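Local atomic coordinates of molybdopterin biosynthesis moeA protein (PDB entry 1WU2), a protein that probably helps insert molybdenum into molybdopterin during biosynthesis of the molybdenum cofactor. Residues H277-Y289 and P300-K312. Numbering follows the deposited sequence.
Sequences HGTTIKPGRPFGY and PVSVFAQFNLFVK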
loop_
_atom_site.group_PDB
_atom_site.type_symbol
_atom_site.label_atom_id
_atom_site.label_comp_id
_atom_site.label_asym_id
_atom_site.label_seq_id
_atom_site.Cartn_x
_atom_site.Cartn_y
_atom_site.Cartn_z
ATOM N N HIS A 277 14.517 21.113 -18.536
ATOM C CA HIS A 277 13.170 21.653 -18.693
ATOM C C HIS A 277 12.701 21.286 -20.099
ATOM O O HIS A 277 13.337 21.644 -21.089
ATOM C CB HIS A 277 13.167 23.171 -18.507
ATOM C CG HIS A 277 11.800 23.785 -18.504
ATOM N ND1 HIS A 277 10.723 23.212 -17.863
ATOM C CD2 HIS A 277 11.339 24.933 -19.056
ATOM C CE1 HIS A 277 9.658 23.976 -18.021
ATOM N NE2 HIS A 277 10.004 25.026 -18.745
ATOM N N GLY A 278 11.587 20.567 -20.179
ATOM C CA GLY A 278 11.152 19.972 -21.425
ATOM C C GLY A 278 11.715 18.570 -21.466
ATOM O O GLY A 278 12.900 18.369 -21.727
ATOM N N THR A 279 10.855 17.603 -21.181
ATOM C CA THR A 279 11.250 16.213 -21.073
ATOM C C THR A 279 10.408 15.351 -22.012
ATOM O O THR A 279 9.455 15.821 -22.639
ATOM C CB THR A 279 11.142 15.755 -19.591
ATOM O OG1 THR A 279 12.029 14.655 -19.343
ATOM C CG2 THR A 279 9.764 15.206 -19.260
ATOM N N THR A 280 10.764 14.081 -22.085
ATOM C CA THR A 280 10.227 13.178 -23.091
ATOM C C THR A 280 8.877 12.541 -22.701
ATOM O O THR A 280 8.153 12.049 -23.565
ATOM C CB THR A 280 11.317 12.118 -23.404
ATOM O OG1 THR A 280 12.126 12.574 -24.497
ATOM C CG2 THR A 280 10.749 10.840 -23.907
ATOM N N ILE A 281 8.520 12.575 -21.420
ATOM C CA ILE A 281 7.315 11.879 -20.955
ATOM C C ILE A 281 6.022 12.467 -21.535
ATOM O O ILE A 281 5.980 13.628 -21.940
ATOM C CB ILE A 281 7.243 11.819 -19.400
ATOM C CG1 ILE A 281 6.899 13.185 -18.793
ATOM C CG2 ILE A 281 8.544 11.266 -18.818
ATOM C CD1 ILE A 281 6.455 13.111 -17.345
ATOM N N LYS A 282 4.977 11.647 -21.555
ATOM C CA LYS A 282 3.675 12.029 -22.088
ATOM C C LYS A 282 2.581 11.236 -21.360
ATOM O O LYS A 282 2.567 10.011 -21.452
ATOM C CB LYS A 282 3.606 11.740 -23.592
ATOM C CG LYS A 282 2.360 12.301 -24.282
ATOM C CD LYS A 282 2.123 11.652 -25.644
ATOM C CE LYS A 282 0.760 12.025 -26.226
ATOM N NZ LYS A 282 -0.126 10.835 -26.407
ATOM N N PRO A 283 1.679 11.900 -20.634
ATOM C CA PRO A 283 1.695 13.355 -20.416
ATOM C C PRO A 283 2.810 13.801 -19.469
ATOM O O PRO A 283 3.567 12.964 -18.979
ATOM C CB PRO A 283 0.323 13.625 -19.786
ATOM C CG PRO A 283 -0.041 12.347 -19.106
ATOM C CD PRO A 283 0.545 11.254 -19.950
ATOM N N GLY A 284 2.902 15.108 -19.228
ATOM C CA GLY A 284 3.882 15.670 -18.310
ATOM C C GLY A 284 5.150 16.176 -18.971
ATOM O O GLY A 284 6.158 16.378 -18.296
ATOM N N ARG A 285 5.088 16.394 -20.283
ATOM C CA ARG A 285 6.240 16.817 -21.089
ATOM C C ARG A 285 6.965 18.074 -20.570
ATOM O O ARG A 285 8.189 18.058 -20.461
ATOM C CB ARG A 285 5.818 16.980 -22.566
ATOM C CG ARG A 285 6.431 18.149 -23.333
ATOM C CD ARG A 285 5.985 18.216 -24.786
ATOM N NE ARG A 285 6.475 19.420 -25.452
ATOM C CZ ARG A 285 6.523 19.600 -26.774
ATOM N NH1 ARG A 285 6.104 18.653 -27.615
ATOM N NH2 ARG A 285 6.998 20.741 -27.263
ATOM N N PRO A 286 6.243 19.148 -20.246
ATOM C CA PRO A 286 6.891 20.394 -19.797
ATOM C C PRO A 286 7.539 20.361 -18.397
ATOM O O PRO A 286 7.864 21.426 -17.872
ATOM C CB PRO A 286 5.744 21.422 -19.825
ATOM C CG PRO A 286 4.620 20.751 -20.568
ATOM C CD PRO A 286 4.777 19.289 -20.307
ATOM N N PHE A 287 7.724 19.182 -17.809
ATOM C CA PHE A 287 8.371 19.056 -16.503
ATOM C C PHE A 287 9.838 19.498 -16.554
ATOM O O PHE A 287 10.558 19.180 -17.498
ATOM C CB PHE A 287 8.275 17.607 -15.998
ATOM C CG PHE A 287 9.054 17.348 -14.738
ATOM C CD1 PHE A 287 8.527 17.675 -13.495
ATOM C CD2 PHE A 287 10.316 16.777 -14.799
ATOM C CE1 PHE A 287 9.256 17.437 -12.333
ATOM C CE2 PHE A 287 11.046 16.540 -13.647
ATOM C CZ PHE A 287 10.517 16.871 -12.412
ATOM N N GLY A 288 10.256 20.244 -15.532
ATOM C CA GLY A 288 11.653 20.611 -15.336
ATOM C C GLY A 288 12.067 20.473 -13.877
ATOM O O GLY A 288 11.228 20.212 -13.008
ATOM N N TYR A 289 13.359 20.637 -13.607
ATOM C CA TYR A 289 13.872 20.574 -12.241
ATOM C C TYR A 289 15.231 21.257 -12.077
ATOM O O TYR A 289 16.096 21.157 -12.946
ATOM C CB TYR A 289 13.982 19.121 -11.769
ATOM C CG TYR A 289 14.791 18.972 -10.498
ATOM C CD1 TYR A 289 14.192 19.121 -9.251
ATOM C CD2 TYR A 289 16.159 18.717 -10.546
ATOM C CE1 TYR A 289 14.927 19.001 -8.086
ATOM C CE2 TYR A 289 16.905 18.599 -9.385
ATOM C CZ TYR A 289 16.282 18.743 -8.157
ATOM O OH TYR A 289 17.013 18.625 -7.003
ATOM N N PRO A 300 -4.348 17.848 -13.504
ATOM C CA PRO A 300 -4.256 16.704 -12.584
ATOM C C PRO A 300 -3.655 15.422 -13.160
ATOM O O PRO A 300 -2.798 14.826 -12.515
ATOM C CB PRO A 300 -5.715 16.465 -12.184
ATOM C CG PRO A 300 -6.352 17.789 -12.291
ATOM C CD PRO A 300 -5.679 18.482 -13.437
ATOM N N VAL A 301 -4.085 15.012 -14.346
ATOM C CA VAL A 301 -3.568 13.785 -14.954
ATOM C C VAL A 301 -2.062 13.906 -15.191
ATOM O O VAL A 301 -1.308 12.972 -14.929
ATOM C CB VAL A 301 -4.283 13.450 -16.285
ATOM C CG1 VAL A 301 -3.654 12.222 -16.943
ATOM C CG2 VAL A 301 -5.777 13.225 -16.051
ATOM N N SER A 302 -1.644 15.065 -15.681
ATOM C CA SER A 302 -0.234 15.341 -15.954
ATOM C C SER A 302 0.640 15.477 -14.695
ATOM O O SER A 302 1.803 15.083 -14.708
ATOM C CB SER A 302 -0.124 16.601 -16.814
ATOM O OG SER A 302 1.220 16.884 -17.153
ATOM N N VAL A 303 0.091 16.038 -13.620
ATOM C CA VAL A 303 0.804 16.134 -12.343
ATOM C C VAL A 303 1.025 14.749 -11.734
ATOM O O VAL A 303 2.062 14.498 -11.127
ATOM C CB VAL A 303 0.036 17.022 -11.324
ATOM C CG1 VAL A 303 0.607 16.877 -9.909
ATOM C CG2 VAL A 303 0.073 18.467 -11.755
ATOM N N PHE A 304 0.044 13.864 -11.898
ATOM C CA PHE A 304 0.092 12.510 -11.347
ATOM C C PHE A 304 1.215 11.701 -11.985
ATOM O O PHE A 304 1.973 11.029 -11.292
ATOM C CB PHE A 304 -1.251 11.813 -11.571
ATOM C CG PHE A 304 -1.350 10.442 -10.950
ATOM C CD1 PHE A 304 -1.727 10.292 -9.621
ATOM C CD2 PHE A 304 -1.101 9.302 -11.707
ATOM C CE1 PHE A 304 -1.834 9.032 -9.049
ATOM C CE2 PHE A 304 -1.206 8.040 -11.144
ATOM C CZ PHE A 304 -1.573 7.902 -9.812
ATOM N N ALA A 305 1.309 11.769 -13.308
ATOM C CA ALA A 305 2.370 11.091 -14.048
ATOM C C ALA A 305 3.743 11.659 -13.688
ATOM O O ALA A 305 4.719 10.919 -13.569
ATOM C CB ALA A 305 2.125 11.213 -15.536
ATOM N N GLN A 306 3.810 12.973 -13.507
ATOM C CA GLN A 306 5.053 13.627 -13.112
ATOM C C GLN A 306 5.460 13.250 -11.690
ATOM O O GLN A 306 6.646 13.157 -11.389
ATOM C CB GLN A 306 4.920 15.142 -13.232
ATOM C CG GLN A 306 5.015 15.638 -14.669
ATOM C CD GLN A 306 4.639 17.098 -14.815
ATOM O OE1 GLN A 306 4.157 17.725 -13.866
ATOM N NE2 GLN A 306 4.860 17.648 -16.006
ATOM N N PHE A 307 4.479 13.022 -10.822
ATOM C CA PHE A 307 4.767 12.665 -9.440
ATOM C C PHE A 307 5.308 11.242 -9.369
ATOM O O PHE A 307 6.320 10.992 -8.725
ATOM C CB PHE A 307 3.529 12.804 -8.550
ATOM C CG PHE A 307 3.784 12.426 -7.118
ATOM C CD1 PHE A 307 4.188 13.378 -6.197
ATOM C CD2 PHE A 307 3.662 11.109 -6.707
ATOM C CE1 PHE A 307 4.450 13.024 -4.888
ATOM C CE2 PHE A 307 3.921 10.749 -5.398
ATOM C CZ PHE A 307 4.316 11.704 -4.488
ATOM N N ASN A 308 4.636 10.317 -10.043
ATOM C CA ASN A 308 5.041 8.913 -10.044
ATOM C C ASN A 308 6.380 8.664 -10.739
ATOM O O ASN A 308 7.149 7.798 -10.316
ATOM C CB ASN A 308 3.948 8.048 -10.677
ATOM C CG ASN A 308 2.822 7.748 -9.714
ATOM O OD1 ASN A 308 2.945 6.870 -8.862
ATOM N ND2 ASN A 308 1.718 8.481 -9.836
ATOM N N LEU A 309 6.667 9.438 -11.781
ATOM C CA LEU A 309 7.873 9.237 -12.586
ATOM C C LEU A 309 9.096 9.971 -12.033
ATOM O O LEU A 309 10.223 9.609 -12.359
ATOM C CB LEU A 309 7.634 9.658 -14.046
ATOM C CG LEU A 309 6.673 8.771 -14.844
ATOM C CD1 LEU A 309 6.309 9.423 -16.160
ATOM C CD2 LEU A 309 7.273 7.398 -15.094
ATOM N N PHE A 310 8.882 10.982 -11.191
ATOM C CA PHE A 310 9.985 11.794 -10.675
ATOM C C PHE A 310 9.944 11.923 -9.159
ATOM O O PHE A 310 10.824 11.419 -8.463
ATOM C CB PHE A 310 9.967 13.188 -11.310
ATOM C CG PHE A 310 10.383 13.202 -12.752
ATOM C CD1 PHE A 310 9.474 13.508 -13.748
ATOM C CD2 PHE A 310 11.690 12.912 -13.111
ATOM C CE1 PHE A 310 9.862 13.522 -15.077
ATOM C CE2 PHE A 310 12.082 12.927 -14.446
ATOM C CZ PHE A 310 11.168 13.232 -15.423
ATOM N N VAL A 311 8.910 12.587 -8.655
ATOM C CA VAL A 311 8.827 12.945 -7.238
ATOM C C VAL A 311 8.861 11.717 -6.319
ATOM O O VAL A 311 9.583 11.704 -5.327
ATOM C CB VAL A 311 7.559 13.782 -6.932
ATOM C CG1 VAL A 311 7.555 14.235 -5.473
ATOM C CG2 VAL A 311 7.470 14.991 -7.855
ATOM N N LYS A 312 8.078 10.698 -6.666
ATOM C CA LYS A 312 7.994 9.452 -5.906
ATOM C C LYS A 312 9.381 8.854 -5.646
ATOM O O LYS A 312 9.674 8.421 -4.540
ATOM C CB LYS A 312 7.112 8.443 -6.662
ATOM C CG LYS A 312 7.126 7.029 -6.104
ATOM C CD LYS A 312 5.998 6.173 -6.676
ATOM C CE LYS A 312 6.318 5.639 -8.061
ATOM N NZ LYS A 312 5.631 4.348 -8.343
#
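A type I beta turn in the probable molybdopterin-binding domain meets helix 300-319 through its end residues, Gly284 and Phe287. Gln306 NE2 donates to Gly284 O over 2.9 Å, nearly straight at 168°. The donor sits above the carbonyl plane, while the oxygen lies in the plane of the Gln306 amide. The turn's own Phe287 N reaches the same oxygen from the same face, which gives Gly284 O two donors. Gly284 lies close to the helix, and a CB here would clash with Gln306 CG and Ile281 CD1. Ser302 OG lies 3.1 Å from Gly284 CA, but its hydrogen bond goes to Ser297 OG.

The loop joins two neighbouring strands of the domain's mixed sheet, 276-277 at its edge and 288-290. On the way it passes through strand 281-282, which pairs parallel with strand 343-351 of another sheet. Pro283, after a cis peptide bond, rests on Val301 and Ala305. At the end of the turn, the Phe287 ring forms an offset stack with Phe310, with centroids 4.0 Å apart and planes at 13°. With chi1 at 173°, the Phe287 ring points away from its own backbone N and passes the Gln306 amide. Ile281 CD1 meets the edge of the Phe310 ring and touches Leu309 CD1 at 3.9 Å. Were Phe310 an alanine, Phe287 would probably lose its stacking partner and a gap would open beside Ile281. Tyr10 packs edge-to-face with Phe310, and Leu17 of helix 10-20 touches Phe287.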